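Local coordinates for DUF3244 domain-containing protein (Bacteroides vulgatus ATCC 8482, PDB 3D33) that is of unknown function but adopts an immunoglobulin-like beta-sandwich fold, as expected for a DUF3244 domain of the E-set clan, at residues V33-G37 with Y38-L42. Numbering follows the deposited sequence.
Sequences VFTDG and YLLTL
Phe34 and Thr41 face each other in a tight beta hairpin of the immunoglobulin-like sandwich, as a hydrogen-bonded pair of antiparallel strands 31-36 and 39-44. A type II' turn from Asp36 to Leu39 closes the hairpin. Gly37 sits at its second position with phi 56° and psi -126°. This positive phi is easy for glycine and costly for most residues with a CB.

Backbone bonds come in two pairs. Phe34 N donates to Thr41 O at 3.0 Å, and Thr41 N returns a nearly linear bond to Phe34 O at 2.8 Å. At the turn, Asp36 N reaches Leu39 O at 2.9 Å, while the return bond from Leu39 N to Asp36 O is weak. Leu39 O also receives a CA-H...O contact from Thr35.

Apolar packing covers the face bearing Val33, Thr35, Leu40 and Leu42. Val33 splits its two methyls: CG1 meets Leu40 CD2 at 3.7 Å, and CG2 lies against Leu42 CB. Beyond the hairpin, Val33 touches Leu91 and Leu42 touches Ile93 on strand 87-96, so this face looks into the sandwich core.

On the other face, the Phe34 and Thr41 side chains run alongside each other. With chi1 at 59°, Phe34 CG sits between its own N and carbonyl carbon, and the ring leans over Thr41. Swapping Phe34 for an alanine removes the ring and would probably leave Thr41 CB without its CH-pi partner and open a gap beside it. The touch is a CH-pi contact, with Thr41 CB over one ring face, displaced toward the rim, and 3.5 Å from Phe34 CZ.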
ATOM      1  N   VAL A  33       2.479  -4.451  -4.925  1.00 18.70           N
ATOM      2  CA  VAL A  33       2.965  -3.091  -4.805  1.00 17.76           C
ATOM      3  C   VAL A  33       4.442  -3.061  -5.256  1.00 18.28           C
ATOM      4  O   VAL A  33       5.221  -4.014  -4.981  1.00 19.75           O
ATOM      5  CB  VAL A  33       2.831  -2.576  -3.360  1.00 19.33           C
ATOM      6  CG1 VAL A  33       3.536  -1.233  -3.214  1.00 18.95           C
ATOM      7  CG2 VAL A  33       1.359  -2.504  -2.941  1.00 19.32           C
ATOM      8  N   PHE A  34       4.820  -2.004  -5.970  1.00 18.49           N
ATOM      9  CA  PHE A  34       6.239  -1.734  -6.302  1.00 19.22           C
ATOM     10  C   PHE A  34       6.530  -0.254  -6.207  1.00 18.78           C
ATOM     11  O   PHE A  34       5.607   0.561  -6.244  1.00 20.47           O
ATOM     12  CB  PHE A  34       6.657  -2.294  -7.683  1.00 21.17           C
ATOM     13  CG  PHE A  34       5.867  -1.752  -8.839  1.00 19.58           C
ATOM     14  CD1 PHE A  34       6.229  -0.571  -9.446  1.00 25.49           C
ATOM     15  CD2 PHE A  34       4.761  -2.442  -9.336  1.00 25.62           C
ATOM     16  CE1 PHE A  34       5.502  -0.069 -10.529  1.00 25.84           C
ATOM     17  CE2 PHE A  34       4.038  -1.948 -10.429  1.00 27.27           C
ATOM     18  CZ  PHE A  34       4.412  -0.770 -11.016  1.00 25.28           C
ATOM     19  N   THR A  35       7.812   0.090  -6.068  1.00 21.93           N
ATOM     20  CA  THR A  35       8.249   1.478  -6.148  1.00 24.07           C
ATOM     21  C   THR A  35       9.256   1.625  -7.306  1.00 29.24           C
ATOM     22  O   THR A  35      10.052   0.719  -7.586  1.00 26.19           O
ATOM     23  CB  THR A  35       8.870   1.969  -4.820  1.00 28.67           C
ATOM     24  OG1 THR A  35      10.041   1.176  -4.533  1.00 31.23           O
ATOM     25  CG2 THR A  35       7.897   1.846  -3.700  1.00 31.68           C
ATOM     26  N   ASP A  36       9.141   2.742  -8.012  1.00 30.91           N
ATOM     27  CA  ASP A  36       9.938   3.054  -9.214  1.00 33.20           C
ATOM     28  C   ASP A  36      10.332   4.489  -8.999  1.00 31.06           C
ATOM     29  O   ASP A  36       9.513   5.404  -9.152  1.00 28.58           O
ATOM     30  CB  ASP A  36       9.085   2.875 -10.480  1.00 33.61           C
ATOM     31  CG  ASP A  36       9.830   3.204 -11.781  1.00 35.95           C
ATOM     32  OD1 ASP A  36      11.048   3.466 -11.765  1.00 37.97           O
ATOM     33  OD2 ASP A  36       9.162   3.189 -12.841  1.00 48.13           O
ATOM     34  N   GLY A  37      11.580   4.673  -8.580  1.00 33.30           N
ATOM     35  CA  GLY A  37      11.985   5.908  -7.940  1.00 31.90           C
ATOM     36  C   GLY A  37      11.074   6.148  -6.735  1.00 32.88           C
ATOM     37  O   GLY A  37      10.916   5.251  -5.890  1.00 30.21           O
ATOM     38  N   TYR A  38      10.463   7.343  -6.716  1.00 31.69           N
ATOM     39  CA  TYR A  38       9.631   7.846  -5.632  1.00 29.98           C
ATOM     40  C   TYR A  38       8.128   7.800  -5.932  1.00 28.44           C
ATOM     41  O   TYR A  38       7.345   8.609  -5.419  1.00 26.21           O
ATOM     42  CB  TYR A  38       9.976   9.305  -5.344  1.00 33.26           C
ATOM     43  CG  TYR A  38      11.351   9.561  -4.770  1.00 35.59           C
ATOM     44  CD1 TYR A  38      11.891   8.738  -3.793  1.00 34.46           C
ATOM     45  CD2 TYR A  38      12.094  10.667  -5.184  1.00 39.90           C
ATOM     46  CE1 TYR A  38      13.145   8.992  -3.257  1.00 39.40           C
ATOM     47  CE2 TYR A  38      13.341  10.928  -4.658  1.00 40.73           C
ATOM     48  CZ  TYR A  38      13.868  10.091  -3.692  1.00 41.66           C
ATOM     49  OH  TYR A  38      15.125  10.359  -3.157  1.00 39.98           O
ATOM     50  N   LEU A  39       7.731   6.901  -6.810  1.00 26.35           N
ATOM     51  CA  LEU A  39       6.327   6.616  -7.002  1.00 27.20           C
ATOM     52  C   LEU A  39       6.109   5.178  -6.589  1.00 25.51           C
ATOM     53  O   LEU A  39       6.804   4.274  -7.076  1.00 26.64           O
ATOM     54  CB  LEU A  39       5.932   6.808  -8.449  1.00 28.85           C
ATOM     55  CG  LEU A  39       4.436   6.835  -8.752  1.00 28.83           C
ATOM     56  CD1 LEU A  39       3.785   8.085  -8.182  1.00 32.82           C
ATOM     57  CD2 LEU A  39       4.240   6.753 -10.264  1.00 29.34           C
ATOM     58  N   LEU A  40       5.123   4.996  -5.715  1.00 23.48           N
ATOM     59  CA  LEU A  40       4.654   3.694  -5.285  1.00 22.98           C
ATOM     60  C   LEU A  40       3.405   3.345  -6.102  1.00 22.41           C
ATOM     61  O   LEU A  40       2.542   4.185  -6.253  1.00 20.53           O
ATOM     62  CB  LEU A  40       4.339   3.785  -3.812  1.00 26.43           C
ATOM     63  CG  LEU A  40       3.892   2.606  -2.980  1.00 32.90           C
ATOM     64  CD1 LEU A  40       4.129   2.989  -1.497  1.00 33.47           C
ATOM     65  CD2 LEU A  40       2.423   2.293  -3.230  1.00 31.84           C
ATOM     66  N   THR A  41       3.346   2.129  -6.646  1.00 20.75           N
ATOM     67  CA  THR A  41       2.194   1.696  -7.430  1.00 19.99           C
ATOM     68  C   THR A  41       1.595   0.456  -6.807  1.00 19.69           C
ATOM     69  O   THR A  41       2.304  -0.531  -6.566  1.00 20.53           O
ATOM     70  CB  THR A  41       2.561   1.396  -8.918  1.00 20.15           C
ATOM     71  OG1 THR A  41       3.065   2.582  -9.548  1.00 22.09           O
ATOM     72  CG2 THR A  41       1.333   0.862  -9.716  1.00 18.80           C
ATOM     73  N   LEU A  42       0.289   0.501  -6.585  1.00 18.30           N
ATOM     74  CA  LEU A  42      -0.472  -0.651  -6.144  1.00 17.83           C
ATOM     75  C   LEU A  42      -1.376  -1.129  -7.266  1.00 20.44           C
ATOM     76  O   LEU A  42      -2.059  -0.343  -7.898  1.00 21.01           O
ATOM     77  CB  LEU A  42      -1.321  -0.328  -4.914  1.00 20.32           C
ATOM     78  CG  LEU A  42      -2.246  -1.425  -4.404  1.00 22.27           C
ATOM     79  CD1 LEU A  42      -2.460  -1.298  -2.880  1.00 23.68           C
ATOM     80  CD2 LEU A  42      -3.608  -1.452  -5.137  1.00 22.92           C
TER